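Local coordinates for nigerythrin (Desulfovibrio vulgaris subsp. vulgaris, PDB 1YV1), which acts as an NADH peroxidase in vitro, pairing a ferritin-like diiron centre with a rubredoxin-like iron centre in each subunit of a homodimer, at residues 17-22 / 119-124; 172-177 / 197-202. One frame throughout, in Å; residues are numbered along the deposited sequence.

Contact 1. Residues 17-22 / 119-124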
ATOM      1  N   ASN A  17       2.844  16.185  -1.548  1.00  9.07           N
ATOM      2  CA  ASN A  17       4.013  16.350  -2.400  1.00  9.43           C
ATOM      3  C   ASN A  17       3.913  15.360  -3.553  1.00  9.90           C
ATOM      4  O   ASN A  17       3.353  14.275  -3.394  1.00  9.82           O
ATOM      5  CB  ASN A  17       5.298  16.100  -1.607  1.00  9.42           C
ATOM      6  CG  ASN A  17       5.568  17.186  -0.591  1.00  9.39           C
ATOM      7  OD1 ASN A  17       5.626  18.366  -0.934  1.00  9.57           O
ATOM      8  ND2 ASN A  17       5.738  16.797   0.665  1.00  9.39           N
ATOM      9  N   MET A  18       4.441  15.736  -4.711  1.00 10.37           N
ATOM     10  CA  MET A  18       4.403  14.856  -5.875  1.00 11.08           C
ATOM     11  C   MET A  18       5.774  14.243  -6.117  1.00 11.51           C
ATOM     12  O   MET A  18       6.800  14.861  -5.827  1.00 11.38           O
ATOM     13  CB  MET A  18       3.964  15.631  -7.124  1.00 11.21           C
ATOM     14  CG  MET A  18       4.973  16.653  -7.623  1.00 11.46           C
ATOM     15  SD  MET A  18       4.383  17.571  -9.067  1.00 11.85           S
ATOM     16  CE  MET A  18       3.349  18.751  -8.291  1.00 11.73           C
ATOM     17  N   VAL A  19       5.784  13.024  -6.644  1.00 12.11           N
ATOM     18  CA  VAL A  19       7.036  12.332  -6.928  1.00 12.85           C
ATOM     19  C   VAL A  19       7.859  13.124  -7.941  1.00 13.38           C
ATOM     20  O   VAL A  19       7.311  13.730  -8.864  1.00 13.49           O
ATOM     21  CB  VAL A  19       6.780  10.913  -7.477  1.00 12.91           C
ATOM     22  CG1 VAL A  19       5.993  10.096  -6.462  1.00 12.89           C
ATOM     23  CG2 VAL A  19       6.041  10.991  -8.799  1.00 12.90           C
ATOM     24  N   ALA A  20       9.177  13.114  -7.755  1.00 14.01           N
ATOM     25  CA  ALA A  20      10.094  13.829  -8.638  1.00 14.64           C
ATOM     26  C   ALA A  20      10.121  13.202 -10.026  1.00 15.07           C
ATOM     27  O   ALA A  20      10.059  13.908 -11.032  1.00 15.22           O
ATOM     28  CB  ALA A  20      11.499  13.838  -8.036  1.00 14.64           C
ATOM     29  N   ASP A  21      10.216  11.877 -10.081  1.00 15.65           N
ATOM     30  CA  ASP A  21      10.232  11.178 -11.359  1.00 16.22           C
ATOM     31  C   ASP A  21       8.800  10.817 -11.724  1.00 16.38           C
ATOM     32  O   ASP A  21       8.386   9.662 -11.622  1.00 16.46           O
ATOM     33  CB  ASP A  21      11.084   9.910 -11.274  1.00 16.74           C
ATOM     34  CG  ASP A  21      11.262   9.246 -12.626  1.00 17.19           C
ATOM     35  OD1 ASP A  21      11.665   9.952 -13.574  1.00 17.63           O
ATOM     36  OD2 ASP A  21      11.002   8.028 -12.747  1.00 17.70           O
ATOM     37  N   SER A  22       8.047  11.819 -12.159  1.00 16.51           N
ATOM     38  CA  SER A  22       6.648  11.633 -12.516  1.00 16.67           C
ATOM     39  C   SER A  22       6.413  10.846 -13.797  1.00 16.78           C
ATOM     40  O   SER A  22       7.195  10.917 -14.746  1.00 16.81           O
ATOM     41  CB  SER A  22       5.955  12.992 -12.632  1.00 16.67           C
ATOM     42  OG  SER A  22       4.600  12.835 -13.013  1.00 16.72           O
ATOM     43  N   THR A 119      -2.455   8.928  -5.962  1.00  7.09           N
ATOM     44  CA  THR A 119      -2.355   9.773  -4.781  1.00  6.87           C
ATOM     45  C   THR A 119      -1.019  10.492  -4.593  1.00  6.90           C
ATOM     46  O   THR A 119      -0.978  11.562  -3.984  1.00  6.79           O
ATOM     47  CB  THR A 119      -2.666   8.967  -3.490  1.00  6.76           C
ATOM     48  OG1 THR A 119      -3.085   9.871  -2.459  1.00  6.68           O
ATOM     49  CG2 THR A 119      -1.426   8.199  -3.011  1.00  6.85           C
ATOM     50  N   SER A 120       0.058   9.918  -5.124  1.00  6.95           N
ATOM     51  CA  SER A 120       1.396  10.492  -4.959  1.00  7.04           C
ATOM     52  C   SER A 120       2.022  11.102  -6.206  1.00  7.24           C
ATOM     53  O   SER A 120       3.044  11.787  -6.117  1.00  7.31           O
ATOM     54  CB  SER A 120       2.353   9.419  -4.428  1.00  6.98           C
ATOM     55  OG  SER A 120       2.614   8.444  -5.425  1.00  6.88           O
ATOM     56  N   ASP A 121       1.420  10.854  -7.362  1.00  7.41           N
ATOM     57  CA  ASP A 121       1.967  11.360  -8.612  1.00  7.60           C
ATOM     58  C   ASP A 121       0.942  12.165  -9.395  1.00  7.58           C
ATOM     59  O   ASP A 121       1.007  13.396  -9.439  1.00  7.60           O
ATOM     60  CB  ASP A 121       2.460  10.179  -9.462  1.00  7.88           C
ATOM     61  CG  ASP A 121       3.219  10.614 -10.710  1.00  8.18           C
ATOM     62  OD1 ASP A 121       2.959  11.721 -11.229  1.00  8.58           O
ATOM     63  OD2 ASP A 121       4.062   9.824 -11.187  1.00  8.53           O
ATOM     64  N   MET A 122      -0.024  11.470  -9.986  1.00  7.59           N
ATOM     65  CA  MET A 122      -1.026  12.130 -10.808  1.00  7.60           C
ATOM     66  C   MET A 122      -1.825  13.255 -10.164  1.00  7.39           C
ATOM     67  O   MET A 122      -1.761  14.395 -10.622  1.00  7.35           O
ATOM     68  CB  MET A 122      -1.998  11.112 -11.397  1.00  8.04           C
ATOM     69  CG  MET A 122      -2.874  11.730 -12.475  1.00  8.59           C
ATOM     70  SD  MET A 122      -4.175  10.659 -13.062  1.00  9.40           S
ATOM     71  CE  MET A 122      -5.395  10.929 -11.822  1.00  9.27           C
ATOM     72  N   TYR A 123      -2.584  12.961  -9.114  1.00  7.08           N
ATOM     73  CA  TYR A 123      -3.382  14.020  -8.511  1.00  6.93           C
ATOM     74  C   TYR A 123      -2.582  15.180  -7.919  1.00  6.88           C
ATOM     75  O   TYR A 123      -2.971  16.333  -8.076  1.00  6.74           O
ATOM     76  CB  TYR A 123      -4.394  13.427  -7.522  1.00  6.81           C
ATOM     77  CG  TYR A 123      -5.610  12.863  -8.243  1.00  6.66           C
ATOM     78  CD1 TYR A 123      -6.047  11.555  -8.021  1.00  6.61           C
ATOM     79  CD2 TYR A 123      -6.309  13.641  -9.171  1.00  6.58           C
ATOM     80  CE1 TYR A 123      -7.152  11.037  -8.709  1.00  6.57           C
ATOM     81  CE2 TYR A 123      -7.406  13.135  -9.860  1.00  6.59           C
ATOM     82  CZ  TYR A 123      -7.824  11.836  -9.625  1.00  6.54           C
ATOM     83  OH  TYR A 123      -8.913  11.343 -10.311  1.00  6.80           O
ATOM     84  N   PRO A 124      -1.466  14.905  -7.226  1.00  6.89           N
ATOM     85  CA  PRO A 124      -0.727  16.058  -6.701  1.00  6.96           C
ATOM     86  C   PRO A 124      -0.255  16.960  -7.853  1.00  7.10           C
ATOM     87  O   PRO A 124      -0.280  18.190  -7.744  1.00  7.22           O
ATOM     88  CB  PRO A 124       0.434  15.406  -5.958  1.00  6.83           C
ATOM     89  CG  PRO A 124      -0.216  14.183  -5.391  1.00  6.87           C
ATOM     90  CD  PRO A 124      -1.014  13.659  -6.577  1.00  6.89           C
TER
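A backbone carbonyl inside a helix, that of S120, is taken by the amide of V19, which belongs to an irregular segment outside the helix: V19 N lies 3.1 Å from S120 O and meets the carbonyl close to head-on. In this helix of the ferritin-like four-helix bundle, the residue four places on is P124, which has no amide hydrogen to give, and this leaves S120 O available to V19. A wider pi-type turn at 119-122 and a kink at P124 accompany the arrangement. The same S120 O also receives a CA-H...O contact from M18 CA at 3.4 Å, so two donors from 17-22 converge on it.

Proline serves a second purpose as a compact apolar surface: P124 CB meets M18 CB at 3.7 Å. The bend of the methionine at chi3 (80°) brings CE to the carbonyl oxygen of P124, while its flexible chain also reaches R128 one turn on. V19, a branched residue that can cover two neighbours at once, lays CG1 against S120 and sets CG2 against the carboxylate of D121, the two side chains crossing at about a right angle. L106 of the second subunit packs on V19 as well.

D121 extends with CG anti to the backbone N (chi1 -172°), which carries its carboxylate to the loop that leads into helix 29-56. There OD2 accepts from K23 N and OD1 bonds T24 OG1. S22, short and hydroxylated, completes the grip, its OG giving a 2.7 Å hydrogen bond to the syn lone pair of D121 OD1.

Contact 2. Residues 172-177 / 197-202. With FE2 (Fe (II) ion), chain E.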
ATOM      1  N   HIS A 172     -18.300   0.733   4.060  1.00 10.86           N
ATOM      2  CA  HIS A 172     -19.141   1.918   3.963  1.00 10.67           C
ATOM      3  C   HIS A 172     -18.501   2.966   3.066  1.00 10.34           C
ATOM      4  O   HIS A 172     -17.377   3.403   3.305  1.00 10.27           O
ATOM      5  CB  HIS A 172     -19.390   2.469   5.363  1.00 10.92           C
ATOM      6  CG  HIS A 172     -20.124   1.515   6.253  1.00 11.24           C
ATOM      7  ND1 HIS A 172     -21.468   1.247   6.104  1.00 11.47           N
ATOM      8  CD2 HIS A 172     -19.693   0.725   7.265  1.00 11.41           C
ATOM      9  CE1 HIS A 172     -21.833   0.334   6.987  1.00 11.52           C
ATOM     10  NE2 HIS A 172     -20.775   0.000   7.703  1.00 11.57           N
ATOM     11  N   LEU A 173     -19.235   3.360   2.031  1.00 10.06           N
ATOM     12  CA  LEU A 173     -18.759   4.328   1.054  1.00  9.67           C
ATOM     13  C   LEU A 173     -19.370   5.711   1.227  1.00  9.55           C
ATOM     14  O   LEU A 173     -20.590   5.847   1.292  1.00  9.51           O
ATOM     15  CB  LEU A 173     -19.081   3.820  -0.353  1.00  9.57           C
ATOM     16  CG  LEU A 173     -18.754   4.740  -1.531  1.00  9.41           C
ATOM     17  CD1 LEU A 173     -17.247   4.835  -1.696  1.00  9.49           C
ATOM     18  CD2 LEU A 173     -19.387   4.191  -2.799  1.00  9.41           C
ATOM     19  N   CYS A 174     -18.518   6.734   1.292  1.00  9.33           N
ATOM     20  CA  CYS A 174     -18.990   8.109   1.418  1.00  9.27           C
ATOM     21  C   CYS A 174     -19.435   8.558   0.028  1.00  9.32           C
ATOM     22  O   CYS A 174     -18.659   8.505  -0.919  1.00  9.33           O
ATOM     23  CB  CYS A 174     -17.872   9.025   1.911  1.00  9.13           C
ATOM     24  SG  CYS A 174     -18.359  10.765   1.921  1.00  8.77           S
ATOM     25  N   PRO A 175     -20.691   9.014  -0.107  1.00  9.33           N
ATOM     26  CA  PRO A 175     -21.224   9.462  -1.398  1.00  9.33           C
ATOM     27  C   PRO A 175     -20.617  10.748  -1.946  1.00  9.31           C
ATOM     28  O   PRO A 175     -20.756  11.049  -3.132  1.00  9.45           O
ATOM     29  CB  PRO A 175     -22.714   9.622  -1.114  1.00  9.36           C
ATOM     30  CG  PRO A 175     -22.713  10.090   0.315  1.00  9.31           C
ATOM     31  CD  PRO A 175     -21.699   9.164   0.959  1.00  9.38           C
ATOM     32  N   ILE A 176     -19.941  11.492  -1.081  1.00  9.31           N
ATOM     33  CA  ILE A 176     -19.352  12.763  -1.474  1.00  9.33           C
ATOM     34  C   ILE A 176     -17.915  12.705  -1.989  1.00  9.21           C
ATOM     35  O   ILE A 176     -17.586  13.367  -2.977  1.00  9.27           O
ATOM     36  CB  ILE A 176     -19.427  13.771  -0.296  1.00  9.47           C
ATOM     37  CG1 ILE A 176     -20.888  13.968   0.127  1.00  9.68           C
ATOM     38  CG2 ILE A 176     -18.818  15.100  -0.696  1.00  9.57           C
ATOM     39  CD1 ILE A 176     -21.787  14.458  -0.988  1.00  9.88           C
ATOM     40  N   CYS A 177     -17.063  11.904  -1.352  1.00  9.04           N
ATOM     41  CA  CYS A 177     -15.664  11.850  -1.763  1.00  8.85           C
ATOM     42  C   CYS A 177     -15.111  10.475  -2.119  1.00  8.78           C
ATOM     43  O   CYS A 177     -13.995  10.370  -2.619  1.00  8.79           O
ATOM     44  CB  CYS A 177     -14.790  12.461  -0.669  1.00  8.81           C
ATOM     45  SG  CYS A 177     -14.730  11.467   0.834  1.00  8.63           S
ATOM     46  N   ASP A 197     -24.580   8.306   8.545  1.00 17.32           N
ATOM     47  CA  ASP A 197     -25.947   7.986   8.138  1.00 17.53           C
ATOM     48  C   ASP A 197     -26.255   8.061   6.642  1.00 17.38           C
ATOM     49  O   ASP A 197     -27.207   7.429   6.183  1.00 17.46           O
ATOM     50  CB  ASP A 197     -26.951   8.856   8.907  1.00 18.06           C
ATOM     51  CG  ASP A 197     -26.882  10.316   8.517  1.00 18.43           C
ATOM     52  OD1 ASP A 197     -25.816  10.936   8.706  1.00 18.93           O
ATOM     53  OD2 ASP A 197     -27.899  10.846   8.019  1.00 18.87           O
ATOM     54  N   THR A 198     -25.469   8.817   5.879  1.00 17.13           N
ATOM     55  CA  THR A 198     -25.712   8.922   4.442  1.00 16.89           C
ATOM     56  C   THR A 198     -24.771   8.059   3.607  1.00 16.50           C
ATOM     57  O   THR A 198     -24.785   8.127   2.377  1.00 16.47           O
ATOM     58  CB  THR A 198     -25.613  10.381   3.943  1.00 17.09           C
ATOM     59  OG1 THR A 198     -24.304  10.896   4.211  1.00 17.48           O
ATOM     60  CG2 THR A 198     -26.658  11.249   4.628  1.00 17.29           C
ATOM     61  N   PHE A 199     -23.948   7.255   4.277  1.00 16.03           N
ATOM     62  CA  PHE A 199     -23.029   6.354   3.586  1.00 15.55           C
ATOM     63  C   PHE A 199     -23.845   5.194   3.026  1.00 15.35           C
ATOM     64  O   PHE A 199     -25.000   4.992   3.411  1.00 15.33           O
ATOM     65  CB  PHE A 199     -21.999   5.771   4.562  1.00 15.42           C
ATOM     66  CG  PHE A 199     -20.779   6.626   4.769  1.00 15.20           C
ATOM     67  CD1 PHE A 199     -20.887   7.949   5.182  1.00 15.16           C
ATOM     68  CD2 PHE A 199     -19.507   6.079   4.606  1.00 15.08           C
ATOM     69  CE1 PHE A 199     -19.748   8.716   5.434  1.00 15.09           C
ATOM     70  CE2 PHE A 199     -18.363   6.834   4.855  1.00 15.04           C
ATOM     71  CZ  PHE A 199     -18.485   8.158   5.271  1.00 15.02           C
ATOM     72  N   THR A 200     -23.245   4.440   2.111  1.00 14.96           N
ATOM     73  CA  THR A 200     -23.896   3.265   1.546  1.00 14.66           C
ATOM     74  C   THR A 200     -22.999   2.082   1.887  1.00 14.44           C
ATOM     75  O   THR A 200     -21.778   2.155   1.738  1.00 14.30           O
ATOM     76  CB  THR A 200     -24.066   3.359   0.018  1.00 14.68           C
ATOM     77  OG1 THR A 200     -25.067   4.340  -0.292  1.00 14.81           O
ATOM     78  CG2 THR A 200     -24.502   2.013  -0.550  1.00 14.72           C
ATOM     79  N   ALA A 201     -23.607   0.999   2.357  1.00 14.22           N
ATOM     80  CA  ALA A 201     -22.861  -0.190   2.746  1.00 14.01           C
ATOM     81  C   ALA A 201     -22.725  -1.213   1.628  1.00 13.85           C
ATOM     82  O   ALA A 201     -23.662  -1.453   0.866  1.00 13.81           O
ATOM     83  CB  ALA A 201     -23.519  -0.836   3.959  1.00 14.10           C
ATOM     84  N   TYR A 202     -21.541  -1.812   1.537  1.00 13.61           N
ATOM     85  CA  TYR A 202     -21.271  -2.826   0.530  1.00 13.51           C
ATOM     86  C   TYR A 202     -20.844  -4.129   1.193  1.00 13.53           C
ATOM     87  O   TYR A 202     -20.053  -4.078   2.158  1.00 13.46           O
ATOM     88  CB  TYR A 202     -20.173  -2.356  -0.429  1.00 13.34           C
ATOM     89  CG  TYR A 202     -20.617  -1.262  -1.371  1.00 13.15           C
ATOM     90  CD1 TYR A 202     -20.831   0.037  -0.915  1.00 13.06           C
ATOM     91  CD2 TYR A 202     -20.853  -1.534  -2.718  1.00 13.14           C
ATOM     92  CE1 TYR A 202     -21.271   1.038  -1.781  1.00 13.08           C
ATOM     93  CE2 TYR A 202     -21.291  -0.545  -3.591  1.00 13.10           C
ATOM     94  CZ  TYR A 202     -21.499   0.739  -3.118  1.00 13.07           C
ATOM     95  OH  TYR A 202     -21.938   1.715  -3.983  1.00 13.16           O
ATOM     96  OXT TYR A 202     -21.304  -5.186   0.723  1.00 13.76           O
TER
HETATM   97 FE   FE2 E 303     -16.382  11.909   2.365  1.00  8.38          FE
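C174 lies across one face of the F199 ring, its CB 3.9 Å from the centroid and 28° off the ring normal, a CH-pi contact. A flat aromatic suits this place in the rubredoxin-like domain, where it backs a metal ligand: with SG anti to the backbone N (chi1 174°), C174 sends its sulfur onward to the ferrous iron at 2.3 Å. C177 SG binds the same iron, and C189 and C192 complete the four-cysteine site. The carbonyl carbon of H172 meets the edge of the F199 ring near its plane, and P175 CG rests on T198 O.

Farther along, side chains alternate across an antiparallel pair. H172 places ND1 3.6 Å from A201 CB, a methyl small enough to lie beside the imidazole, whose NE2 bonds E184. L173, on the other face, brings CD2 obliquely to the Y202 ring, 3.8 Å from CE1. L173 N bonds T200 O at 2.8 Å, and T200 N returns the bond to L173 O.

Strand 171-173 is central, between 180-182 and 200-201. L173 and Y202 rest on helix 60-87, while C177 touches helix 136-161. C177 O is also hydrogen-bonded to NE2 of H76, a diiron ligand on helix 60-87, possibly an electron path.

From the N terminus, contact 1 comes first: residues 17-22, ahead of helix 29-56, are joined to helix 104-132, closing a loop of 96 residues that holds helices 29-56 and 60-87 and the start of 104-132. The chain then finishes that helix and runs through helix 136-161 before contact 2 opens. There 172-177 pairs with the C-terminal 197-202, closing a short loop of 19 residues that includes strand 180-182 and two iron-binding cysteines. The contacts follow in series, neither nested nor crossed, on opposite sides of the chain's centre; the centres of contact 1 and contact 2 are about 27 Å apart. Contact 1 binds the N-terminal segment to the helical bundle; contact 2 closes the rubredoxin-like domain.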